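Local atomic coordinates of delta-1-pyrroline-5-carboxylate dehydrogenase, mitochondrial (Mus musculus, PDB entry 4E3X), a protein that catalyses the NAD-dependent oxidation of glutamate gamma-semialdehyde to glutamate, the second step of mitochondrial proline breakdown. Residues 83-88 / 379-384; 145-150 / 156-161; 235-240 / 391-396. All blocks are in the same frame, centred on the assembly; numbering follows the deposited sequence.

Interaction 1: residues 83-88 / 379-384; sequences SPFNHA and DPAEDF
Pro380 sets the CD-CG edge of its ring on one face of the Phe85 ring. Pro380 CD stands over the middle of that face, 3.6 Å from the Phe85 ring centroid and 15° off the ring normal. This is a CH-pi contact. Pro380 CD also lies 3.5 Å from Phe85 CD2. The two side chains come at each other from opposite directions. The opposite face of the ring carries Ser83 OG, set toward the rim, so the phenyl is held between its own turn and the proline. Ser83 to Asn86 form a type I beta turn, closed by the bond from Asn86 N to Ser83 O. Phe85 is its third residue. Its CG sits between the backbone N and the carbonyl carbon (chi1 54°), which swings the ring across to 379-384.

Asp379 meets the CD1-CE1 side of the ring obliquely. Asp379 OD1 is 3.4 Å from Phe85 CE1, and the carboxylate and ring planes are 46° apart. Asp379 OD1 accepts from Ala381 N (2.8 Å) nearly in line with its C-O bond, though the N-H itself is bent, and from Glu382 N (3.0 Å) well above the carboxylate plane. These two bonds make an Asx turn and an Asx motif, and they fix the carboxylate beside the ring. Ala381 CB touches Phe85 CZ more loosely, at 4.3 Å.

The contact joins the turn between strands 78-83 and 89-95 to the loop between helices 361-372 and 394-409. Tyr428 of strand 428-436 touches both Phe85 and Asp379, while Leu54 of helix 45-55 packs on Ala381.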
loop_
_atom_site.group_PDB
_atom_site.type_symbol
_atom_site.label_atom_id
_atom_site.label_comp_id
_atom_site.label_asym_id
_atom_site.label_seq_id
_atom_site.Cartn_x
_atom_site.Cartn_y
_atom_site.Cartn_z
ATOM N N SER B 83 -33.702 4.552 16.988
ATOM C CA SER B 83 -34.230 3.959 15.769
ATOM C C SER B 83 -34.595 5.087 14.802
ATOM O O SER B 83 -35.405 5.942 15.140
ATOM C CB SER B 83 -35.463 3.114 16.088
ATOM O OG SER B 83 -35.946 2.463 14.923
ATOM N N PRO B 84 -34.001 5.100 13.598
ATOM C CA PRO B 84 -34.191 6.267 12.725
ATOM C C PRO B 84 -35.652 6.569 12.367
ATOM O O PRO B 84 -36.008 7.742 12.191
ATOM C CB PRO B 84 -33.401 5.889 11.470
ATOM C CG PRO B 84 -32.306 5.031 11.999
ATOM C CD PRO B 84 -32.939 4.210 13.098
ATOM N N PHE B 85 -36.480 5.534 12.251
ATOM C CA PHE B 85 -37.879 5.710 11.854
ATOM C C PHE B 85 -38.829 5.857 13.047
ATOM O O PHE B 85 -40.034 6.043 12.877
ATOM C CB PHE B 85 -38.321 4.557 10.946
ATOM C CG PHE B 85 -38.089 3.190 11.539
ATOM C CD1 PHE B 85 -39.044 2.596 12.355
ATOM C CD2 PHE B 85 -36.911 2.498 11.286
ATOM C CE1 PHE B 85 -38.828 1.337 12.908
ATOM C CE2 PHE B 85 -36.686 1.247 11.833
ATOM C CZ PHE B 85 -37.648 0.660 12.641
ATOM N N ASN B 86 -38.276 5.781 14.250
ATOM C CA ASN B 86 -39.042 5.958 15.480
ATOM C C ASN B 86 -38.061 6.365 16.556
ATOM O O ASN B 86 -37.658 5.540 17.381
ATOM C CB ASN B 86 -39.758 4.668 15.882
ATOM C CG ASN B 86 -40.595 4.831 17.145
ATOM O OD1 ASN B 86 -40.894 5.947 17.566
ATOM N ND2 ASN B 86 -40.968 3.713 17.757
ATOM N N HIS B 87 -37.650 7.628 16.527
ATOM C CA HIS B 87 -36.501 8.044 17.322
ATOM C C HIS B 87 -36.786 8.121 18.819
ATOM O O HIS B 87 -35.869 8.320 19.611
ATOM C CB HIS B 87 -35.850 9.329 16.786
ATOM C CG HIS B 87 -36.823 10.396 16.400
ATOM N ND1 HIS B 87 -37.760 10.904 17.273
ATOM C CD2 HIS B 87 -36.992 11.066 15.235
ATOM C CE1 HIS B 87 -38.470 11.835 16.659
ATOM N NE2 HIS B 87 -38.025 11.950 15.421
ATOM N N ALA B 88 -38.048 7.936 19.207
ATOM C CA ALA B 88 -38.383 7.766 20.617
ATOM C C ALA B 88 -37.865 6.425 21.150
ATOM O O ALA B 88 -37.734 6.244 22.363
ATOM C CB ALA B 88 -39.886 7.878 20.828
ATOM N N ASP B 379 -42.119 2.631 7.870
ATOM C CA ASP B 379 -41.477 1.800 8.886
ATOM C C ASP B 379 -41.140 0.445 8.272
ATOM O O ASP B 379 -42.042 -0.296 7.877
ATOM C CB ASP B 379 -42.458 1.659 10.060
ATOM C CG ASP B 379 -41.938 0.788 11.192
ATOM O OD1 ASP B 379 -41.156 -0.153 10.960
ATOM O OD2 ASP B 379 -42.354 1.037 12.344
ATOM N N PRO B 380 -39.837 0.112 8.189
ATOM C CA PRO B 380 -39.420 -1.112 7.491
ATOM C C PRO B 380 -39.681 -2.381 8.298
ATOM O O PRO B 380 -39.754 -3.466 7.719
ATOM C CB PRO B 380 -37.914 -0.910 7.319
ATOM C CG PRO B 380 -37.518 -0.094 8.519
ATOM C CD PRO B 380 -38.694 0.823 8.794
ATOM N N ALA B 381 -39.827 -2.246 9.611
ATOM C CA ALA B 381 -40.105 -3.395 10.462
ATOM C C ALA B 381 -41.588 -3.751 10.417
ATOM O O ALA B 381 -41.959 -4.927 10.468
ATOM C CB ALA B 381 -39.663 -3.112 11.894
ATOM N N GLU B 382 -42.438 -2.733 10.319
ATOM C CA GLU B 382 -43.880 -2.942 10.341
ATOM C C GLU B 382 -44.447 -3.209 8.955
ATOM O O GLU B 382 -45.405 -3.972 8.799
ATOM C CB GLU B 382 -44.585 -1.738 10.964
ATOM C CG GLU B 382 -44.192 -1.464 12.403
ATOM C CD GLU B 382 -44.380 -2.665 13.310
ATOM O OE1 GLU B 382 -45.446 -3.317 13.218
ATOM O OE2 GLU B 382 -43.458 -2.953 14.112
ATOM N N ASP B 383 -43.858 -2.570 7.953
ATOM C CA ASP B 383 -44.367 -2.650 6.592
ATOM C C ASP B 383 -43.265 -3.104 5.641
ATOM O O ASP B 383 -42.410 -2.310 5.240
ATOM C CB ASP B 383 -44.903 -1.283 6.162
ATOM C CG ASP B 383 -45.651 -1.326 4.840
ATOM O OD1 ASP B 383 -45.605 -2.362 4.142
ATOM O OD2 ASP B 383 -46.285 -0.309 4.492
ATOM N N PHE B 384 -43.294 -4.379 5.272
ATOM C CA PHE B 384 -42.302 -4.917 4.347
ATOM C C PHE B 384 -42.501 -4.408 2.919
ATOM O O PHE B 384 -41.685 -4.692 2.044
ATOM C CB PHE B 384 -42.283 -6.451 4.373
ATOM C CG PHE B 384 -41.590 -7.034 5.578
ATOM C CD1 PHE B 384 -41.149 -6.221 6.610
ATOM C CD2 PHE B 384 -41.369 -8.400 5.670
ATOM C CE1 PHE B 384 -40.509 -6.762 7.717
ATOM C CE2 PHE B 384 -40.730 -8.948 6.771
ATOM C CZ PHE B 384 -40.297 -8.126 7.796
#

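Interaction 2: residues 145-150 / 156-161; sequences AKTMVG and IQAEID
Ala158 turns its methyl into the groove between Thr147 and Met148, and it gives up more surface than any other residue of this contact. Ala158 CB lies 3.7 Å from Met148 CG. The methionine thus touches with the start of its side chain and not with its sulfur. Thr147 comes second. Thr147 CG2 lies anti to the backbone N and faces the other helix, 4.3 Å from Ala158 CB. Thr147 CG2 also reaches Asp161 OD2 at 4.0 Å, the two side chains crossing obliquely.

No hydrogen bond joins the two segments. Their axes approach to 8.9 Å at an angle of 131°, and the small Ala158 lies at the closest CA pair, with Thr147. Helices 140-151 and 155-180 thus form a steeply angled consecutive pair of the aldehyde dehydrogenase fold, packed by Ala158, Thr147 and Met148, with Asp161 at its polar edge.

The polar ends look to other partners. Thr147 OG1 bonds to Val143 O, one turn back in its own helix, and to Thr213 OG1. Asp161 OD2 pairs with Lys153 in a salt bridge. The buried carboxylate also receives Thr213 N on OD2 and Ala214 N on OD1, at the start of helix 213-225, close in sequence to Asn211, the probable transition-state stabiliser.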
loop_
_atom_site.group_PDB
_atom_site.type_symbol
_atom_site.label_atom_id
_atom_site.label_comp_id
_atom_site.label_asym_id
_atom_site.label_seq_id
_atom_site.Cartn_x
_atom_site.Cartn_y
_atom_site.Cartn_z
ATOM N N ALA B 145 -32.228 -7.908 11.826
ATOM C CA ALA B 145 -33.191 -7.133 12.595
ATOM C C ALA B 145 -32.522 -5.938 13.261
ATOM O O ALA B 145 -33.089 -4.839 13.298
ATOM C CB ALA B 145 -33.880 -8.014 13.635
ATOM N N LYS B 146 -31.310 -6.149 13.773
ATOM C CA LYS B 146 -30.603 -5.077 14.460
ATOM C C LYS B 146 -30.177 -3.980 13.485
ATOM O O LYS B 146 -30.137 -2.810 13.846
ATOM C CB LYS B 146 -29.407 -5.634 15.232
ATOM C CG LYS B 146 -29.850 -6.441 16.442
ATOM C CD LYS B 146 -28.696 -7.047 17.226
ATOM C CE LYS B 146 -29.224 -7.729 18.472
ATOM N NZ LYS B 146 -28.141 -8.381 19.263
ATOM N N THR B 147 -29.869 -4.366 12.254
ATOM C CA THR B 147 -29.520 -3.406 11.219
ATOM C C THR B 147 -30.776 -2.649 10.747
ATOM O O THR B 147 -30.745 -1.438 10.508
ATOM C CB THR B 147 -28.807 -4.122 10.052
ATOM O OG1 THR B 147 -27.610 -4.750 10.542
ATOM C CG2 THR B 147 -28.433 -3.151 8.949
ATOM N N MET B 148 -31.897 -3.355 10.634
ATOM C CA MET B 148 -33.158 -2.696 10.284
ATOM C C MET B 148 -33.583 -1.687 11.339
ATOM O O MET B 148 -33.869 -0.528 11.035
ATOM C CB MET B 148 -34.269 -3.731 10.102
ATOM C CG MET B 148 -34.077 -4.639 8.894
ATOM S SD MET B 148 -35.394 -5.857 8.708
ATOM C CE MET B 148 -36.794 -4.780 8.426
ATOM N N VAL B 149 -33.638 -2.135 12.586
ATOM C CA VAL B 149 -34.175 -1.296 13.647
ATOM C C VAL B 149 -33.211 -0.188 14.052
ATOM O O VAL B 149 -33.632 0.932 14.337
ATOM C CB VAL B 149 -34.606 -2.149 14.859
ATOM C CG1 VAL B 149 -34.961 -1.279 16.054
ATOM C CG2 VAL B 149 -35.772 -3.043 14.478
ATOM N N GLY B 150 -31.917 -0.494 14.051
ATOM C CA GLY B 150 -30.932 0.473 14.493
ATOM C C GLY B 150 -30.444 1.419 13.410
ATOM O O GLY B 150 -30.101 2.561 13.705
ATOM N N ILE B 156 -34.455 -6.135 2.545
ATOM C CA ILE B 156 -33.478 -6.488 1.529
ATOM C C ILE B 156 -32.167 -5.726 1.696
ATOM O O ILE B 156 -31.104 -6.288 1.458
ATOM C CB ILE B 156 -34.032 -6.324 0.094
ATOM C CG1 ILE B 156 -33.033 -6.850 -0.945
ATOM C CG2 ILE B 156 -34.383 -4.871 -0.204
ATOM C CD1 ILE B 156 -32.590 -8.284 -0.706
ATOM N N GLN B 157 -32.227 -4.463 2.116
ATOM C CA GLN B 157 -30.992 -3.723 2.328
ATOM C C GLN B 157 -30.204 -4.320 3.496
ATOM O O GLN B 157 -28.982 -4.390 3.456
ATOM C CB GLN B 157 -31.261 -2.229 2.529
ATOM C CG GLN B 157 -31.680 -1.506 1.250
ATOM C CD GLN B 157 -30.667 -1.674 0.134
ATOM O OE1 GLN B 157 -29.479 -1.411 0.317
ATOM N NE2 GLN B 157 -31.130 -2.135 -1.024
ATOM N N ALA B 158 -30.903 -4.792 4.521
ATOM C CA ALA B 158 -30.218 -5.440 5.632
ATOM C C ALA B 158 -29.612 -6.766 5.174
ATOM O O ALA B 158 -28.478 -7.098 5.519
ATOM C CB ALA B 158 -31.174 -5.657 6.774
ATOM N N GLU B 159 -30.375 -7.514 4.382
ATOM C CA GLU B 159 -29.947 -8.821 3.891
ATOM C C GLU B 159 -28.669 -8.760 3.065
ATOM O O GLU B 159 -27.765 -9.571 3.262
ATOM C CB GLU B 159 -31.071 -9.486 3.088
ATOM C CG GLU B 159 -30.631 -10.637 2.196
ATOM C CD GLU B 159 -30.329 -11.929 2.948
ATOM O OE1 GLU B 159 -30.364 -11.944 4.199
ATOM O OE2 GLU B 159 -30.061 -12.940 2.269
ATOM N N ILE B 160 -28.585 -7.808 2.144
ATOM C CA ILE B 160 -27.392 -7.717 1.309
ATOM C C ILE B 160 -26.169 -7.214 2.066
ATOM O O ILE B 160 -25.048 -7.413 1.611
ATOM C CB ILE B 160 -27.608 -6.878 0.030
ATOM C CG1 ILE B 160 -27.809 -5.397 0.357
ATOM C CG2 ILE B 160 -28.761 -7.443 -0.793
ATOM C CD1 ILE B 160 -28.005 -4.525 -0.878
ATOM N N ASP B 161 -26.401 -6.595 3.224
ATOM C CA ASP B 161 -25.356 -5.972 4.029
ATOM C C ASP B 161 -24.927 -6.866 5.201
ATOM O O ASP B 161 -23.860 -7.488 5.163
ATOM C CB ASP B 161 -25.870 -4.607 4.528
ATOM C CG ASP B 161 -24.985 -3.972 5.600
ATOM O OD1 ASP B 161 -23.809 -4.364 5.729
ATOM O OD2 ASP B 161 -25.481 -3.066 6.315
#

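Interaction 3: residues 235-240 / 391-396; sequences SDTAML and VIDAKA. With PRO (proline), chain J.
Thr237 CB packs against Ile392 CG1 at 3.6 Å, and this is the tight part of the contact. The two side chains meet at a slant. Ile392 CG1 is anti to the backbone N (chi1 -169°), which carries the branch across to the threonine. The terminal Ile392 CD1 passes on to Thr237 O, 3.7 Å away. Thr237 is held from its own side. Its OG1 gives a hydrogen bond to Ser235 OG, and its backbone N bonds to the same oxygen in an ST turn. Phe210 touches both Thr237 and Ile392.

Each segment leads into a helix, 239-251 on one side and 394-409 on the other. Ala238 is the N-cap of the first and Asp393 of the second. Asp393 OD1 accepts from Ala396 N at 2.9 Å and 160°, a straight capping bond met nearly end-on to the C-O bond.

The other half is looser and less buried. Thr237 CG2 only comes to 3.9 Å from Asp393 OD2, with the side chains at about a right angle. A bound proline, probably from the cryoprotectant, lies beside Asp393. The proline N makes a weak hydrogen bond to Asp393 OD1 (3.0 Å) and is equally near OD2. With Asp393 replaced by an alanine, the proline N would probably lose its acidic partner and the start of helix 394-409 its side-chain cap. Ile392 CG2 rests 3.6 Å from the proline CD. Lys395 is modelled only to CB, which lies near the proline carboxylate; the ligand is also hydrogen-bonded to Arg399.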
loop_
_atom_site.group_PDB
_atom_site.type_symbol
_atom_site.label_atom_id
_atom_site.label_comp_id
_atom_site.label_asym_id
_atom_site.label_seq_id
_atom_site.Cartn_x
_atom_site.Cartn_y
_atom_site.Cartn_z
ATOM N N SER B 235 -19.478 2.864 14.599
ATOM C CA SER B 235 -20.330 4.027 14.438
ATOM C C SER B 235 -21.424 4.073 15.498
ATOM O O SER B 235 -22.119 3.077 15.721
ATOM C CB SER B 235 -20.993 3.981 13.076
ATOM O OG SER B 235 -22.006 4.958 12.990
ATOM N N ASP B 236 -21.586 5.231 16.142
ATOM C CA ASP B 236 -22.642 5.422 17.128
ATOM C C ASP B 236 -24.005 4.987 16.591
ATOM O O ASP B 236 -24.808 4.390 17.305
ATOM C CB ASP B 236 -22.763 6.897 17.514
ATOM C CG ASP B 236 -21.548 7.444 18.233
ATOM O OD1 ASP B 236 -20.587 6.701 18.511
ATOM O OD2 ASP B 236 -21.581 8.649 18.536
ATOM N N THR B 237 -24.265 5.312 15.331
ATOM C CA THR B 237 -25.582 5.094 14.746
ATOM C C THR B 237 -25.754 3.684 14.168
ATOM O O THR B 237 -26.802 3.374 13.597
ATOM C CB THR B 237 -25.914 6.190 13.707
ATOM O OG1 THR B 237 -24.741 6.498 12.955
ATOM C CG2 THR B 237 -26.341 7.470 14.404
ATOM N N ALA B 238 -24.752 2.825 14.379
ATOM C CA ALA B 238 -24.854 1.405 14.031
ATOM C C ALA B 238 -24.405 0.525 15.194
ATOM O O ALA B 238 -23.988 -0.615 14.989
ATOM C CB ALA B 238 -24.029 1.085 12.785
ATOM N N MET B 239 -24.492 1.049 16.415
ATOM C CA MET B 239 -23.916 0.346 17.563
ATOM C C MET B 239 -24.530 -1.035 17.825
ATOM O O MET B 239 -23.806 -2.004 18.096
ATOM C CB MET B 239 -24.012 1.227 18.806
ATOM C CG MET B 239 -23.167 0.756 19.976
ATOM S SD MET B 239 -21.411 0.722 19.573
ATOM C CE MET B 239 -21.161 2.363 18.949
ATOM N N LEU B 240 -25.856 -1.108 17.779
ATOM C CA LEU B 240 -26.571 -2.340 18.082
ATOM C C LEU B 240 -26.107 -3.499 17.188
ATOM O O LEU B 240 -25.723 -4.564 17.682
ATOM C CB LEU B 240 -28.073 -2.101 17.919
ATOM C CG LEU B 240 -29.003 -3.241 18.331
ATOM C CD1 LEU B 240 -29.004 -3.436 19.848
ATOM C CD2 LEU B 240 -30.418 -2.974 17.804
ATOM N N VAL B 391 -33.938 8.586 7.157
ATOM C CA VAL B 391 -32.488 8.726 7.166
ATOM C C VAL B 391 -31.972 8.565 8.597
ATOM O O VAL B 391 -32.751 8.501 9.550
ATOM C CB VAL B 391 -32.018 10.058 6.532
ATOM C CG1 VAL B 391 -32.473 10.135 5.071
ATOM C CG2 VAL B 391 -32.521 11.261 7.332
ATOM N N ILE B 392 -30.656 8.484 8.742
ATOM C CA ILE B 392 -30.060 7.899 9.944
ATOM C C ILE B 392 -30.225 8.686 11.247
ATOM O O ILE B 392 -30.451 8.090 12.297
ATOM C CB ILE B 392 -28.560 7.569 9.705
ATOM C CG1 ILE B 392 -27.980 6.718 10.847
ATOM C CG2 ILE B 392 -27.743 8.841 9.471
ATOM C CD1 ILE B 392 -28.560 5.308 10.936
ATOM N N ASP B 393 -30.102 10.008 11.191
ATOM C CA ASP B 393 -30.115 10.799 12.411
ATOM C C ASP B 393 -30.481 12.254 12.158
ATOM O O ASP B 393 -30.711 12.672 11.019
ATOM C CB ASP B 393 -28.791 10.670 13.198
ATOM C CG ASP B 393 -27.580 11.242 12.463
ATOM O OD1 ASP B 393 -27.725 11.873 11.397
ATOM O OD2 ASP B 393 -26.459 11.052 12.974
ATOM N N ALA B 394 -30.540 13.017 13.241
ATOM C CA ALA B 394 -30.951 14.410 13.176
ATOM C C ALA B 394 -30.014 15.247 12.314
ATOM O O ALA B 394 -30.462 16.138 11.589
ATOM C CB ALA B 394 -31.058 14.995 14.580
ATOM N N LYS B 395 -28.718 14.955 12.379
ATOM C CA LYS B 395 -27.738 15.718 11.608
ATOM C C LYS B 395 -27.919 15.487 10.106
ATOM O O LYS B 395 -27.859 16.423 9.310
ATOM C CB LYS B 395 -26.314 15.371 12.044
ATOM N N ALA B 396 -28.160 14.242 9.718
ATOM C CA ALA B 396 -28.380 13.920 8.313
ATOM C C ALA B 396 -29.643 14.611 7.817
ATOM O O ALA B 396 -29.657 15.206 6.738
ATOM C CB ALA B 396 -28.495 12.417 8.126
HETATM N N PRO J . -24.980 11.321 10.424
HETATM C CA PRO J . -24.005 12.264 10.978
HETATM C C PRO J . -23.865 13.507 10.105
HETATM O O PRO J . -24.619 13.691 9.145
HETATM C CB PRO J . -22.692 11.456 10.996
HETATM C CG PRO J . -23.010 10.123 10.337
HETATM C CD PRO J . -24.484 9.938 10.487
HETATM O OXT PRO J . -23.009 14.357 10.350
#

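The three contacts lie side by side, their centres 12 to 14 Å apart. Interaction 1 rests on interaction 2: Ser83 OG is 2.8 Å from Val149 O, a probable hydrogen bond, and Phe85 CE2 packs on Met148 O. Pro84 also faces interaction 3, with Pro84 CB 3.3 Å from Val391 O. Interactions 2 and 3 meet more lightly, at Lys146 CG and Leu240 CD2 (3.8 Å). Two of the contacts approach the active site. The side chains of Asp161 and Ile392 each lie about 7 Å from that of Asn211, the probable transition-state stabiliser. Interaction 3 also borders a bound proline, whereas interaction 1 is away from the annotated sites.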